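Local coordinates for T CELL surface glycoprotein CD4 (Rattus norvegicus, PDB 1CID), which is a T-cell surface glycoprotein, as CD4 probably a coreceptor for MHC class II, represented here by its third and fourth extracellular domains, at residues 7-21 and 70-82. Residues are numbered along the deposited sequence; the frame is centred on the assembly and turned at random.
Sequences KSEGESAEFSFPLNL and LPLTLQIPQVSLQ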
# COMPACT_ATOMS: atom_id res chain seq x y z
N LYS A 7 -0.27 -0.03 -4.82
CA LYS A 7 -1.61 0.12 -5.34
C LYS A 7 -1.95 1.46 -5.93
O LYS A 7 -1.39 2.53 -5.61
CB LYS A 7 -2.59 -0.10 -4.14
CG LYS A 7 -2.25 -1.49 -3.57
CD LYS A 7 -3.13 -2.50 -4.16
CE LYS A 7 -2.67 -3.92 -4.19
NZ LYS A 7 -3.63 -4.52 -5.18
N SER A 8 -2.96 1.45 -6.81
CA SER A 8 -3.41 2.67 -7.46
C SER A 8 -4.63 2.99 -6.54
O SER A 8 -5.41 2.19 -6.00
CB SER A 8 -3.74 2.77 -8.92
OG SER A 8 -3.18 1.73 -9.72
N GLU A 9 -4.64 4.30 -6.50
CA GLU A 9 -5.69 4.79 -5.67
C GLU A 9 -7.01 4.24 -6.03
O GLU A 9 -7.30 4.14 -7.22
CB GLU A 9 -5.60 6.24 -6.00
CG GLU A 9 -6.19 6.90 -4.77
CD GLU A 9 -6.38 8.34 -5.02
OE1 GLU A 9 -6.77 8.58 -6.21
OE2 GLU A 9 -6.15 9.13 -4.13
N GLY A 10 -7.83 3.99 -5.06
CA GLY A 10 -9.19 3.49 -5.20
C GLY A 10 -9.07 1.98 -5.17
O GLY A 10 -10.13 1.29 -5.18
N GLU A 11 -7.89 1.38 -5.12
CA GLU A 11 -7.91 -0.12 -5.08
C GLU A 11 -7.84 -0.66 -3.69
O GLU A 11 -7.59 0.06 -2.73
CB GLU A 11 -6.72 -0.34 -6.00
CG GLU A 11 -6.74 -1.04 -7.32
CD GLU A 11 -5.42 -1.63 -7.80
OE1 GLU A 11 -4.67 -0.66 -8.15
OE2 GLU A 11 -4.96 -2.78 -7.95
N SER A 12 -7.91 -1.90 -3.31
CA SER A 12 -7.82 -2.58 -2.06
C SER A 12 -6.44 -3.08 -1.80
O SER A 12 -5.97 -3.73 -2.73
CB SER A 12 -8.72 -3.85 -2.11
OG SER A 12 -10.03 -3.25 -1.95
N ALA A 13 -5.72 -2.97 -0.73
CA ALA A 13 -4.43 -3.55 -0.42
C ALA A 13 -4.80 -4.74 0.44
O ALA A 13 -5.60 -4.55 1.34
CB ALA A 13 -3.61 -2.63 0.44
N GLU A 14 -4.33 -5.92 0.21
CA GLU A 14 -4.69 -6.99 1.16
C GLU A 14 -3.38 -7.67 1.58
O GLU A 14 -2.74 -8.23 0.64
CB GLU A 14 -5.48 -8.21 0.75
CG GLU A 14 -6.52 -7.81 -0.33
CD GLU A 14 -7.59 -8.90 -0.27
OE1 GLU A 14 -8.33 -8.91 0.73
OE2 GLU A 14 -7.46 -9.61 -1.31
N PHE A 15 -3.07 -7.65 2.85
CA PHE A 15 -1.82 -8.33 3.31
C PHE A 15 -2.17 -9.74 3.75
O PHE A 15 -3.34 -9.88 4.09
CB PHE A 15 -1.15 -7.46 4.34
CG PHE A 15 -0.84 -6.04 3.98
CD1 PHE A 15 -1.77 -5.04 4.13
CD2 PHE A 15 0.39 -5.71 3.44
CE1 PHE A 15 -1.54 -3.71 3.80
CE2 PHE A 15 0.73 -4.41 3.07
CZ PHE A 15 -0.29 -3.42 3.28
N SER A 16 -1.36 -10.77 3.69
CA SER A 16 -1.83 -12.11 4.18
C SER A 16 -0.74 -12.58 5.12
O SER A 16 0.45 -12.44 4.72
CB SER A 16 -2.22 -12.96 3.01
OG SER A 16 -2.77 -14.19 3.40
N PHE A 17 -1.01 -13.05 6.32
CA PHE A 17 0.07 -13.44 7.30
C PHE A 17 -0.21 -14.89 7.61
O PHE A 17 -1.20 -15.25 8.25
CB PHE A 17 -0.00 -12.52 8.40
CG PHE A 17 -0.02 -11.05 8.20
CD1 PHE A 17 1.18 -10.38 8.03
CD2 PHE A 17 -1.22 -10.35 8.30
CE1 PHE A 17 1.21 -8.98 7.94
CE2 PHE A 17 -1.25 -8.96 8.26
CZ PHE A 17 -0.01 -8.31 8.08
N PRO A 18 0.73 -15.64 7.08
CA PRO A 18 0.48 -17.07 7.05
C PRO A 18 1.16 -18.09 7.89
O PRO A 18 1.10 -19.30 7.57
CB PRO A 18 0.84 -17.24 5.55
CG PRO A 18 1.89 -16.21 5.26
CD PRO A 18 1.89 -15.16 6.32
N LEU A 19 1.72 -17.56 8.93
CA LEU A 19 2.54 -18.19 9.93
C LEU A 19 1.95 -19.17 10.94
O LEU A 19 0.92 -18.95 11.59
CB LEU A 19 3.26 -16.97 10.60
CG LEU A 19 2.61 -15.59 10.41
CD1 LEU A 19 1.36 -15.48 11.30
CD2 LEU A 19 3.60 -14.45 10.65
N ASN A 20 2.67 -20.27 11.02
CA ASN A 20 2.69 -21.48 11.82
C ASN A 20 1.37 -21.91 12.46
O ASN A 20 1.34 -22.32 13.64
CB ASN A 20 3.77 -21.24 12.92
CG ASN A 20 3.64 -20.00 13.80
OD1 ASN A 20 4.47 -19.06 13.76
ND2 ASN A 20 2.66 -19.87 14.71
N LEU A 21 0.32 -21.82 11.64
CA LEU A 21 -1.07 -22.05 12.10
C LEU A 21 -1.39 -23.41 12.77
O LEU A 21 -1.98 -24.32 12.16
CB LEU A 21 -2.08 -21.64 11.00
CG LEU A 21 -1.91 -20.78 9.77
CD1 LEU A 21 -3.30 -20.57 9.14
CD2 LEU A 21 -1.27 -19.42 10.05
N LEU A 70 -8.75 -17.93 9.75
CA LEU A 70 -7.35 -18.31 9.23
C LEU A 70 -7.56 -18.53 7.77
O LEU A 70 -8.46 -19.33 7.71
CB LEU A 70 -6.68 -19.22 10.18
CG LEU A 70 -6.35 -18.48 11.47
CD1 LEU A 70 -5.02 -19.16 11.81
CD2 LEU A 70 -6.06 -17.00 11.48
N PRO A 71 -7.05 -17.60 7.03
CA PRO A 71 -5.81 -17.02 7.38
C PRO A 71 -5.26 -15.77 7.89
O PRO A 71 -4.01 -15.76 8.06
CB PRO A 71 -4.91 -17.62 6.21
CG PRO A 71 -5.84 -17.21 5.08
CD PRO A 71 -7.23 -17.41 5.62
N LEU A 72 -6.08 -14.89 8.35
CA LEU A 72 -5.52 -13.69 8.93
C LEU A 72 -5.04 -12.90 7.69
O LEU A 72 -3.87 -13.00 7.27
CB LEU A 72 -4.37 -13.80 9.97
CG LEU A 72 -4.01 -12.44 10.57
CD1 LEU A 72 -5.15 -11.91 11.43
CD2 LEU A 72 -2.90 -12.39 11.58
N THR A 73 -6.02 -12.17 7.21
CA THR A 73 -5.62 -11.29 6.12
C THR A 73 -6.16 -9.98 6.65
O THR A 73 -7.23 -10.01 7.27
CB THR A 73 -6.13 -11.90 4.81
OG1 THR A 73 -7.48 -11.35 4.75
CG2 THR A 73 -6.19 -13.42 4.78
N LEU A 74 -5.42 -8.93 6.48
CA LEU A 74 -5.83 -7.59 6.91
C LEU A 74 -6.04 -6.92 5.57
O LEU A 74 -5.28 -7.11 4.63
CB LEU A 74 -4.78 -7.10 7.84
CG LEU A 74 -4.37 -5.66 8.01
CD1 LEU A 74 -3.37 -5.35 6.88
CD2 LEU A 74 -5.57 -4.72 8.06
N GLN A 75 -7.05 -6.13 5.41
CA GLN A 75 -7.25 -5.57 4.02
C GLN A 75 -7.47 -4.12 4.14
O GLN A 75 -8.46 -3.99 4.87
CB GLN A 75 -8.31 -6.60 3.69
CG GLN A 75 -9.67 -6.54 3.15
CD GLN A 75 -9.70 -5.65 1.91
OE1 GLN A 75 -9.42 -4.45 2.01
NE2 GLN A 75 -9.98 -6.23 0.75
N ILE A 76 -6.75 -3.15 3.67
CA ILE A 76 -7.15 -1.70 3.82
C ILE A 76 -8.01 -1.57 2.58
O ILE A 76 -7.52 -2.01 1.54
CB ILE A 76 -6.01 -0.74 4.18
CG1 ILE A 76 -5.96 0.44 3.19
CG2 ILE A 76 -4.56 -1.28 4.39
CD1 ILE A 76 -4.98 1.56 3.71
N PRO A 77 -9.26 -1.11 2.57
CA PRO A 77 -10.12 -1.25 1.39
C PRO A 77 -10.41 -0.33 0.23
O PRO A 77 -11.09 -0.78 -0.79
CB PRO A 77 -11.44 -1.70 2.16
CG PRO A 77 -11.44 -0.92 3.43
CD PRO A 77 -9.98 -0.59 3.77
N GLN A 78 -9.94 0.90 0.29
CA GLN A 78 -10.26 1.78 -0.89
C GLN A 78 -9.19 2.79 -0.56
O GLN A 78 -9.47 3.76 0.07
CB GLN A 78 -11.68 2.06 -1.02
CG GLN A 78 -12.55 3.15 -1.42
CD GLN A 78 -12.74 4.57 -0.96
OE1 GLN A 78 -12.94 5.07 0.20
NE2 GLN A 78 -12.76 5.52 -1.99
N VAL A 79 -8.00 2.33 -0.98
CA VAL A 79 -6.73 3.02 -0.84
C VAL A 79 -6.69 4.46 -1.27
O VAL A 79 -7.50 4.94 -2.07
CB VAL A 79 -5.70 2.12 -1.48
CG1 VAL A 79 -4.53 2.49 -2.36
CG2 VAL A 79 -5.19 1.70 -0.12
N SER A 80 -5.74 5.18 -0.65
CA SER A 80 -5.64 6.65 -1.00
C SER A 80 -4.23 7.09 -0.65
O SER A 80 -3.62 6.44 0.16
CB SER A 80 -6.80 7.42 -0.49
OG SER A 80 -6.54 8.83 -0.49
N LEU A 81 -3.59 8.03 -1.30
CA LEU A 81 -2.25 8.50 -1.08
C LEU A 81 -2.11 8.92 0.39
O LEU A 81 -0.98 8.89 0.92
CB LEU A 81 -1.80 9.73 -1.88
CG LEU A 81 -1.66 9.55 -3.38
CD1 LEU A 81 -1.35 10.94 -3.97
CD2 LEU A 81 -0.66 8.48 -3.78
N GLN A 82 -3.26 9.25 0.91
CA GLN A 82 -3.26 9.70 2.32
C GLN A 82 -3.08 8.56 3.30
O GLN A 82 -2.68 8.99 4.41
CB GLN A 82 -4.46 10.60 2.60
CG GLN A 82 -5.83 10.01 2.50
CD GLN A 82 -6.83 10.97 3.10
OE1 GLN A 82 -7.53 11.74 2.41
NE2 GLN A 82 -6.81 10.87 4.44
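A13 and F15 form hydrogen-bonded antiparallel pairs with I76 and L74, joining strands 13-16 and 73-76. F15 N reaches L74 O at 2.9 Å and A13 N reaches I76 O at 3.1 Å; the return bonds from I76 N and L74 N are weak. Beyond the strand end, F17 N continues the ladder with a straight bond to L72 O (169°). At the opposite end E11 O accepts V79 N at 2.9 Å, while S12 OG donates to P77 O from above its carbonyl plane.

On the face carrying E14, S16 and T73, Q75 runs beside E14. Q75 CB and CG pass E14 OE1, CG at 3.6 Å; a bend at chi2 (49°) carries CD past the same oxygen, and at the tip NE2 lies 3.1 Å from E14 OE1, while Q75 OE1 lies 3.9 Å from A13 O. Carboxylate and amide planes are turned 48° apart. With an alanine at Q75, the E14 carboxylate would probably lose its amide neighbour and be freer to turn.

The face of A13, F15, L74 and I76 is apolar. I76 CG2 meets the F15 ring edge at CE1 (3.9 Å); F17, just past the strand, sets its ring edge at L74 CB. A13 and F15 also touch L104 and V102 of strand 97-110, facing the core. With strand 65-66 beyond 73-76, the pairing matches the B-E-D sheet of an immunoglobulin beta sandwich.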